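Local coordinates for hypothetical protein Atu1540 (Agrobacterium tumefaciens str. C58, PDB 2HWJ) that is of unknown function but probably belongs to the ParB-like nuclease family, at residues R8-I14 and V80-S86; G148-I154 and P198-G202. All coordinates share one frame; numbering follows the deposited sequence.

In the fold
From the N terminus, the chain enters strand 9-13, passes through helix 26-37, strands 52-57 and 63-65 and helix 69-77, then returns as strand 82-90 to close contact 1 beside its starting strand. This joins the first strand to the four-stranded mixed sheet as an outermost strand within this chain, L9 bonding onward to the backbone of a second subunit. The chain continues through helices 96-105 and 135-146 before contact 2 opens at 148-154; three further helices follow, and the loop 198-202 returns to close it. The two closures are in series, neither enclosing nor crossing the other. They lie on opposite sides of the chain's centre, their own centres about 31 Å apart, and join the sheet and the C-terminal helical part respectively.

Contact 1: R8-I14 and V80-S86; sequences RLSRIAI and VEHVLTS
R11 and H82 meet because the arginine chain leaves its strand with CG opposite the backbone N (chi1 -174°) and then bends at chi2 (71°), which lays the guanidinium flat against the imidazole. The group centres are 4.6 Å apart with the planes turned by 26°, H82 CG sitting over one guanidinium face toward its rim. The same bend carries R11 CD alongside L84 CD2, 3.6 Å away. R11, L84 and H82 share a face of an antiparallel pair, strand 9-13 running along the edge of strand 82-90. Across the other face, the hydroxyls S10 OG and T85 OG1 are hydrogen-bonded at 2.9 Å. Next to them I12 CG2 meets T85 CG2 at 3.7 Å, the two side chains crossing nearly at right angles, and I14 CG1 packs on V83 CG1.

The hydrogen-bonded pairs S10-T85 and I12-V83 are each joined by two backbone bonds, one in either direction: S10 N reaches T85 O at 2.8 Å, for example, and I12 O accepts from V83 N at 2.9 Å. Beyond the strand end, I14 N adds a bond to E81 O of 2.8 Å. V53 of strand 52-57 bonds to the backbone of L84 and S86, while a second subunit packs L48 on R11. The guanidinium stacked on its ring would probably disfavour a positive charge on H82.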
ATOM      1  N   ARG A   8     -22.502   2.276  -1.380  1.00 62.17           N
ATOM      2  CA  ARG A   8     -23.814   2.657  -1.891  1.00 59.65           C
ATOM      3  C   ARG A   8     -23.801   4.140  -1.962  1.00 58.81           C
ATOM      4  O   ARG A   8     -23.000   4.793  -1.283  1.00 58.58           O
ATOM      5  CB  ARG A   8     -24.930   2.210  -0.968  1.00 58.96           C
ATOM      6  CG  ARG A   8     -25.198   0.724  -1.000  1.00 60.21           C
ATOM      7  CD  ARG A   8     -26.466   0.353  -0.209  1.00 60.41           C
ATOM      8  NE  ARG A   8     -26.596  -1.084   0.037  1.00 60.83           N
ATOM      9  CZ  ARG A   8     -27.554  -1.836  -0.485  1.00 63.40           C
ATOM     10  NH1 ARG A   8     -28.443  -1.251  -1.275  1.00 66.00           N
ATOM     11  NH2 ARG A   8     -27.639  -3.152  -0.234  1.00 63.52           N
ATOM     12  N   LEU A   9     -24.669   4.687  -2.799  1.00 57.30           N
ATOM     13  CA  LEU A   9     -24.794   6.123  -2.917  1.00 54.96           C
ATOM     14  C   LEU A   9     -25.633   6.671  -1.767  1.00 55.29           C
ATOM     15  O   LEU A   9     -26.683   6.094  -1.435  1.00 54.61           O
ATOM     16  CB  LEU A   9     -25.514   6.434  -4.201  1.00 53.67           C
ATOM     17  CG  LEU A   9     -25.715   7.922  -4.449  1.00 50.22           C
ATOM     18  CD1 LEU A   9     -24.360   8.572  -4.689  1.00 46.16           C
ATOM     19  CD2 LEU A   9     -26.626   8.184  -5.601  1.00 40.58           C
ATOM     20  N   SER A  10     -25.184   7.770  -1.164  1.00 54.77           N
ATOM     21  CA  SER A  10     -26.094   8.557  -0.360  1.00 56.18           C
ATOM     22  C   SER A  10     -25.830   9.981  -0.567  1.00 56.55           C
ATOM     23  O   SER A  10     -25.203  10.343  -1.568  1.00 58.39           O
ATOM     24  CB  SER A  10     -26.095   8.233   1.129  1.00 55.77           C
ATOM     25  OG  SER A  10     -24.813   7.944   1.548  1.00 57.05           O
ATOM     26  N   ARG A  11     -26.276  10.782   0.397  1.00 56.04           N
ATOM     27  CA  ARG A  11     -26.653  12.163   0.186  1.00 55.21           C
ATOM     28  C   ARG A  11     -26.722  12.865   1.509  1.00 54.56           C
ATOM     29  O   ARG A  11     -27.467  12.477   2.350  1.00 54.83           O
ATOM     30  CB  ARG A  11     -28.045  12.166  -0.370  1.00 55.80           C
ATOM     31  CG  ARG A  11     -28.580  13.549  -0.790  1.00 59.82           C
ATOM     32  CD  ARG A  11     -27.874  13.988  -2.008  1.00 61.25           C
ATOM     33  NE  ARG A  11     -28.517  15.103  -2.673  1.00 67.22           N
ATOM     34  CZ  ARG A  11     -29.807  15.397  -2.617  1.00 67.22           C
ATOM     35  NH1 ARG A  11     -30.633  14.640  -1.903  1.00 65.56           N
ATOM     36  NH2 ARG A  11     -30.236  16.467  -3.278  1.00 62.45           N
ATOM     37  N   ILE A  12     -25.969  13.929   1.688  1.00 54.79           N
ATOM     38  CA  ILE A  12     -25.931  14.627   2.940  1.00 54.79           C
ATOM     39  C   ILE A  12     -25.831  16.116   2.704  1.00 55.28           C
ATOM     40  O   ILE A  12     -25.313  16.585   1.634  1.00 54.84           O
ATOM     41  CB  ILE A  12     -24.726  14.179   3.764  1.00 55.19           C
ATOM     42  CG1 ILE A  12     -24.854  14.535   5.260  1.00 54.96           C
ATOM     43  CG2 ILE A  12     -23.504  14.805   3.237  1.00 56.19           C
ATOM     44  CD1 ILE A  12     -23.953  13.674   6.105  1.00 52.89           C
ATOM     45  N   ALA A  13     -26.296  16.838   3.724  1.00 54.73           N
ATOM     46  CA  ALA A  13     -26.217  18.279   3.761  1.00 54.78           C
ATOM     47  C   ALA A  13     -24.803  18.568   4.139  1.00 55.58           C
ATOM     48  O   ALA A  13     -24.305  18.084   5.191  1.00 56.24           O
ATOM     49  CB  ALA A  13     -27.097  18.823   4.815  1.00 53.91           C
ATOM     50  N   ILE A  14     -24.162  19.382   3.319  1.00 54.88           N
ATOM     51  CA  ILE A  14     -22.822  19.795   3.621  1.00 55.83           C
ATOM     52  C   ILE A  14     -22.705  20.429   5.017  1.00 55.93           C
ATOM     53  O   ILE A  14     -21.695  20.279   5.700  1.00 56.07           O
ATOM     54  CB  ILE A  14     -22.273  20.768   2.559  1.00 56.24           C
ATOM     55  CG1 ILE A  14     -22.080  20.054   1.205  1.00 55.21           C
ATOM     56  CG2 ILE A  14     -20.940  21.375   3.065  1.00 54.73           C
ATOM     57  CD1 ILE A  14     -22.065  21.043   0.079  1.00 59.12           C
ATOM     58  N   VAL A  80     -23.976  25.627  -2.204  1.00 61.23           N
ATOM     59  CA  VAL A  80     -24.499  24.354  -2.551  1.00 60.87           C
ATOM     60  C   VAL A  80     -24.842  23.681  -1.236  1.00 61.54           C
ATOM     61  O   VAL A  80     -24.009  23.685  -0.373  1.00 62.62           O
ATOM     62  CB  VAL A  80     -23.458  23.522  -3.261  1.00 60.64           C
ATOM     63  CG1 VAL A  80     -23.996  22.142  -3.430  1.00 58.72           C
ATOM     64  CG2 VAL A  80     -23.139  24.100  -4.599  1.00 57.76           C
ATOM     65  N   GLU A  81     -26.046  23.122  -1.088  1.00 61.37           N
ATOM     66  CA  GLU A  81     -26.512  22.487   0.175  1.00 61.79           C
ATOM     67  C   GLU A  81     -26.131  21.038   0.400  1.00 60.41           C
ATOM     68  O   GLU A  81     -25.782  20.659   1.493  1.00 60.83           O
ATOM     69  CB  GLU A  81     -28.034  22.553   0.287  1.00 61.89           C
ATOM     70  CG  GLU A  81     -28.738  22.987  -1.038  1.00 65.22           C
ATOM     71  CD  GLU A  81     -30.197  23.477  -0.785  1.00 64.54           C
ATOM     72  OE1 GLU A  81     -30.834  22.944   0.183  1.00 67.54           O
ATOM     73  OE2 GLU A  81     -30.665  24.394  -1.519  1.00 62.28           O
ATOM     74  N   HIS A  82     -26.241  20.226  -0.632  1.00 58.70           N
ATOM     75  CA  HIS A  82     -26.023  18.832  -0.497  1.00 56.99           C
ATOM     76  C   HIS A  82     -24.843  18.283  -1.353  1.00 56.31           C
ATOM     77  O   HIS A  82     -24.460  18.865  -2.367  1.00 55.88           O
ATOM     78  CB  HIS A  82     -27.312  18.129  -0.900  1.00 57.68           C
ATOM     79  CG  HIS A  82     -28.473  18.333   0.042  1.00 58.33           C
ATOM     80  ND1 HIS A  82     -29.494  19.240  -0.206  1.00 58.70           N
ATOM     81  CD2 HIS A  82     -28.795  17.710   1.207  1.00 56.47           C
ATOM     82  CE1 HIS A  82     -30.392  19.166   0.759  1.00 57.08           C
ATOM     83  NE2 HIS A  82     -29.995  18.241   1.627  1.00 59.86           N
ATOM     84  N   VAL A  83     -24.265  17.148  -0.968  1.00 54.50           N
ATOM     85  CA  VAL A  83     -23.294  16.520  -1.829  1.00 53.39           C
ATOM     86  C   VAL A  83     -23.513  14.978  -1.788  1.00 53.69           C
ATOM     87  O   VAL A  83     -23.839  14.448  -0.746  1.00 54.95           O
ATOM     88  CB  VAL A  83     -21.865  16.916  -1.429  1.00 53.64           C
ATOM     89  CG1 VAL A  83     -21.474  16.385  -0.001  1.00 52.73           C
ATOM     90  CG2 VAL A  83     -20.847  16.351  -2.424  1.00 55.29           C
ATOM     91  N   LEU A  84     -23.340  14.262  -2.896  1.00 53.03           N
ATOM     92  CA  LEU A  84     -23.386  12.802  -2.884  1.00 53.22           C
ATOM     93  C   LEU A  84     -22.193  12.269  -2.163  1.00 54.39           C
ATOM     94  O   LEU A  84     -21.102  12.906  -2.183  1.00 56.56           O
ATOM     95  CB  LEU A  84     -23.278  12.298  -4.283  1.00 52.77           C
ATOM     96  CG  LEU A  84     -24.382  12.804  -5.206  1.00 51.16           C
ATOM     97  CD1 LEU A  84     -24.203  12.208  -6.556  1.00 41.28           C
ATOM     98  CD2 LEU A  84     -25.798  12.582  -4.590  1.00 47.71           C
ATOM     99  N   THR A  85     -22.366  11.130  -1.515  1.00 53.19           N
ATOM    100  CA  THR A  85     -21.341  10.572  -0.665  1.00 53.14           C
ATOM    101  C   THR A  85     -21.425   9.048  -0.849  1.00 54.40           C
ATOM    102  O   THR A  85     -22.442   8.516  -1.313  1.00 52.87           O
ATOM    103  CB  THR A  85     -21.724  10.696   0.810  1.00 53.77           C
ATOM    104  OG1 THR A  85     -23.044  10.137   0.989  1.00 58.21           O
ATOM    105  CG2 THR A  85     -21.738  12.123   1.333  1.00 51.92           C
ATOM    106  N   SER A  86     -20.367   8.348  -0.428  1.00 54.80           N
ATOM    107  CA  SER A  86     -20.339   6.931  -0.444  1.00 55.73           C
ATOM    108  C   SER A  86     -19.638   6.561   0.832  1.00 57.00           C
ATOM    109  O   SER A  86     -18.500   6.992   1.071  1.00 58.08           O
ATOM    110  CB  SER A  86     -19.506   6.438  -1.591  1.00 55.76           C
ATOM    111  OG  SER A  86     -19.594   5.031  -1.612  1.00 59.40           O
TER

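Contact 2: G148-I154 and P198-G202; sequences GYAKVII and PGWCG
Two loops without regular secondary structure pass here in roughly opposite directions, A150 and G199 facing each other: one links helix 135-146 to helix 157-166, the other follows helix 178-189 near the C terminus. A single hydrogen bond joins the backbones, from A150 N to G199 O at 3.0 Å, with the donor in the carbonyl plane on a lone pair. G199, whose phi is positive (91°), returns a CH...O contact from its CA to A150 O, 3.5 Å away.

Apolar packing comes from V152, whose two methyls divide the work: CG1 lies 4.1 Å from P198 CB, the side chains crossing at about a right angle, and CG2 rests near G199 N. I154 CG2 approaches P198 CG more distantly.

Y149 CB lies against G199 O, while the tyrosine ring turns away to stack with W161; its OH bonds to A140 O. W161 NE1 in turn donates to P198 O, tying helix 157-166 to both loops. C201 forms a disulfide with C201 of a third subunit, placing the contact at an interface. Within the chain, C201 CB stands 4.0 Å from G148 O.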
ATOM      1  N   GLY A 148       6.148  20.136 -10.054  1.00 60.30           N
ATOM      2  CA  GLY A 148       7.201  19.973  -9.113  1.00 60.54           C
ATOM      3  C   GLY A 148       7.325  18.630  -8.416  1.00 61.63           C
ATOM      4  O   GLY A 148       8.439  18.312  -7.995  1.00 63.26           O
ATOM      5  N   TYR A 149       6.244  17.856  -8.234  1.00 60.56           N
ATOM      6  CA  TYR A 149       6.370  16.469  -7.721  1.00 61.13           C
ATOM      7  C   TYR A 149       5.224  15.646  -8.255  1.00 61.79           C
ATOM      8  O   TYR A 149       4.344  16.202  -8.915  1.00 63.51           O
ATOM      9  CB  TYR A 149       6.470  16.346  -6.188  1.00 60.32           C
ATOM     10  CG  TYR A 149       5.331  17.006  -5.428  1.00 62.16           C
ATOM     11  CD1 TYR A 149       4.222  16.294  -5.005  1.00 60.12           C
ATOM     12  CD2 TYR A 149       5.363  18.392  -5.158  1.00 62.98           C
ATOM     13  CE1 TYR A 149       3.169  16.961  -4.324  1.00 60.79           C
ATOM     14  CE2 TYR A 149       4.333  19.026  -4.529  1.00 57.82           C
ATOM     15  CZ  TYR A 149       3.259  18.334  -4.102  1.00 59.26           C
ATOM     16  OH  TYR A 149       2.256  19.055  -3.450  1.00 59.87           O
ATOM     17  N   ALA A 150       5.227  14.342  -8.016  1.00 61.09           N
ATOM     18  CA  ALA A 150       4.153  13.511  -8.515  1.00 61.46           C
ATOM     19  C   ALA A 150       3.145  13.165  -7.446  1.00 61.60           C
ATOM     20  O   ALA A 150       3.542  12.982  -6.293  1.00 61.54           O
ATOM     21  CB  ALA A 150       4.718  12.223  -9.076  1.00 61.98           C
ATOM     22  N   LYS A 151       1.869  13.011  -7.840  1.00 61.55           N
ATOM     23  CA  LYS A 151       0.868  12.344  -6.987  1.00 62.25           C
ATOM     24  C   LYS A 151       1.419  10.975  -6.598  1.00 62.57           C
ATOM     25  O   LYS A 151       2.100  10.338  -7.359  1.00 63.55           O
ATOM     26  CB  LYS A 151      -0.493  12.172  -7.676  1.00 61.18           C
ATOM     27  CG  LYS A 151      -1.140  13.473  -8.135  1.00 63.16           C
ATOM     28  CD  LYS A 151      -2.698  13.443  -8.146  1.00 64.10           C
ATOM     29  CE  LYS A 151      -3.300  14.247  -9.362  1.00 66.55           C
ATOM     30  NZ  LYS A 151      -4.576  13.667 -10.003  1.00 64.28           N
ATOM     31  N   VAL A 152       1.137  10.526  -5.403  1.00 63.77           N
ATOM     32  CA  VAL A 152       1.663   9.313  -4.897  1.00 64.63           C
ATOM     33  C   VAL A 152       0.500   8.819  -4.022  1.00 66.59           C
ATOM     34  O   VAL A 152      -0.422   9.613  -3.697  1.00 66.80           O
ATOM     35  CB  VAL A 152       2.981   9.675  -4.138  1.00 64.66           C
ATOM     36  CG1 VAL A 152       3.220   8.828  -2.912  1.00 65.74           C
ATOM     37  CG2 VAL A 152       4.175   9.542  -5.051  1.00 64.26           C
ATOM     38  N   ILE A 153       0.524   7.547  -3.617  1.00 68.66           N
ATOM     39  CA  ILE A 153      -0.556   6.970  -2.795  1.00 70.60           C
ATOM     40  C   ILE A 153      -0.525   7.247  -1.271  1.00 72.36           C
ATOM     41  O   ILE A 153      -1.571   7.233  -0.619  1.00 74.00           O
ATOM     42  CB  ILE A 153      -0.769   5.509  -3.092  1.00 70.49           C
ATOM     43  CG1 ILE A 153       0.542   4.717  -2.891  1.00 72.32           C
ATOM     44  CG2 ILE A 153      -1.321   5.374  -4.522  1.00 69.96           C
ATOM     45  CD1 ILE A 153       0.373   3.108  -2.658  1.00 70.56           C
ATOM     46  N   ILE A 154       0.652   7.497  -0.709  1.00 73.07           N
ATOM     47  CA  ILE A 154       0.809   8.166   0.592  1.00 73.62           C
ATOM     48  C   ILE A 154      -0.280   9.225   0.959  1.00 73.87           C
ATOM     49  O   ILE A 154      -0.501  10.213   0.229  1.00 74.51           O
ATOM     50  CB  ILE A 154       2.199   8.883   0.600  1.00 74.00           C
ATOM     51  CG1 ILE A 154       3.350   7.884   0.827  1.00 75.88           C
ATOM     52  CG2 ILE A 154       2.241  10.077   1.571  1.00 74.66           C
ATOM     53  CD1 ILE A 154       3.448   6.687  -0.254  1.00 79.01           C
ATOM     54  N   PRO A 198       7.787  12.569  -0.642  1.00 59.98           N
ATOM     55  CA  PRO A 198       7.153  11.628  -1.570  1.00 58.87           C
ATOM     56  C   PRO A 198       6.882  12.313  -2.889  1.00 58.05           C
ATOM     57  O   PRO A 198       6.390  13.431  -2.916  1.00 58.86           O
ATOM     58  CB  PRO A 198       5.814  11.362  -0.897  1.00 60.46           C
ATOM     59  CG  PRO A 198       5.515  12.650  -0.114  1.00 59.84           C
ATOM     60  CD  PRO A 198       6.842  13.089   0.379  1.00 59.78           C
ATOM     61  N   GLY A 199       7.159  11.667  -3.992  1.00 57.37           N
ATOM     62  CA  GLY A 199       6.862  12.277  -5.286  1.00 56.00           C
ATOM     63  C   GLY A 199       8.048  13.063  -5.759  1.00 56.45           C
ATOM     64  O   GLY A 199       7.945  13.731  -6.785  1.00 56.49           O
ATOM     65  N   TRP A 200       9.173  13.012  -5.024  1.00 56.45           N
ATOM     66  CA  TRP A 200      10.315  13.781  -5.432  1.00 58.38           C
ATOM     67  C   TRP A 200      10.909  13.277  -6.736  1.00 61.84           C
ATOM     68  O   TRP A 200      11.042  12.081  -7.006  1.00 60.48           O
ATOM     69  CB  TRP A 200      11.395  13.850  -4.381  1.00 56.55           C
ATOM     70  CG  TRP A 200      12.657  14.626  -4.820  1.00 55.04           C
ATOM     71  CD1 TRP A 200      12.910  15.975  -4.642  1.00 53.79           C
ATOM     72  CD2 TRP A 200      13.836  14.087  -5.442  1.00 52.05           C
ATOM     73  NE1 TRP A 200      14.170  16.292  -5.116  1.00 53.72           N
ATOM     74  CE2 TRP A 200      14.759  15.153  -5.609  1.00 53.96           C
ATOM     75  CE3 TRP A 200      14.211  12.818  -5.866  1.00 53.82           C
ATOM     76  CZ2 TRP A 200      16.032  14.970  -6.204  1.00 51.84           C
ATOM     77  CZ3 TRP A 200      15.513  12.642  -6.501  1.00 54.09           C
ATOM     78  CH2 TRP A 200      16.380  13.715  -6.644  1.00 51.57           C
ATOM     79  N   CYS A 201      11.409  14.262  -7.453  1.00 68.03           N
ATOM     80  CA  CYS A 201      11.406  14.302  -8.869  1.00 69.44           C
ATOM     81  C   CYS A 201      12.559  15.249  -9.301  1.00 69.20           C
ATOM     82  O   CYS A 201      12.326  16.376  -9.671  1.00 70.33           O
ATOM     83  CB  CYS A 201      10.039  14.894  -9.239  1.00 69.93           C
ATOM     84  SG  CYS A 201       9.563  14.550 -10.933  1.00 77.81           S
ATOM     85  N   GLY A 202      13.805  14.823  -9.208  1.00 68.93           N
ATOM     86  CA  GLY A 202      14.901  15.659  -9.647  1.00 68.36           C
ATOM     87  C   GLY A 202      16.134  14.863 -10.018  1.00 68.81           C
ATOM     88  O   GLY A 202      16.067  13.619 -10.158  1.00 68.92           O
TER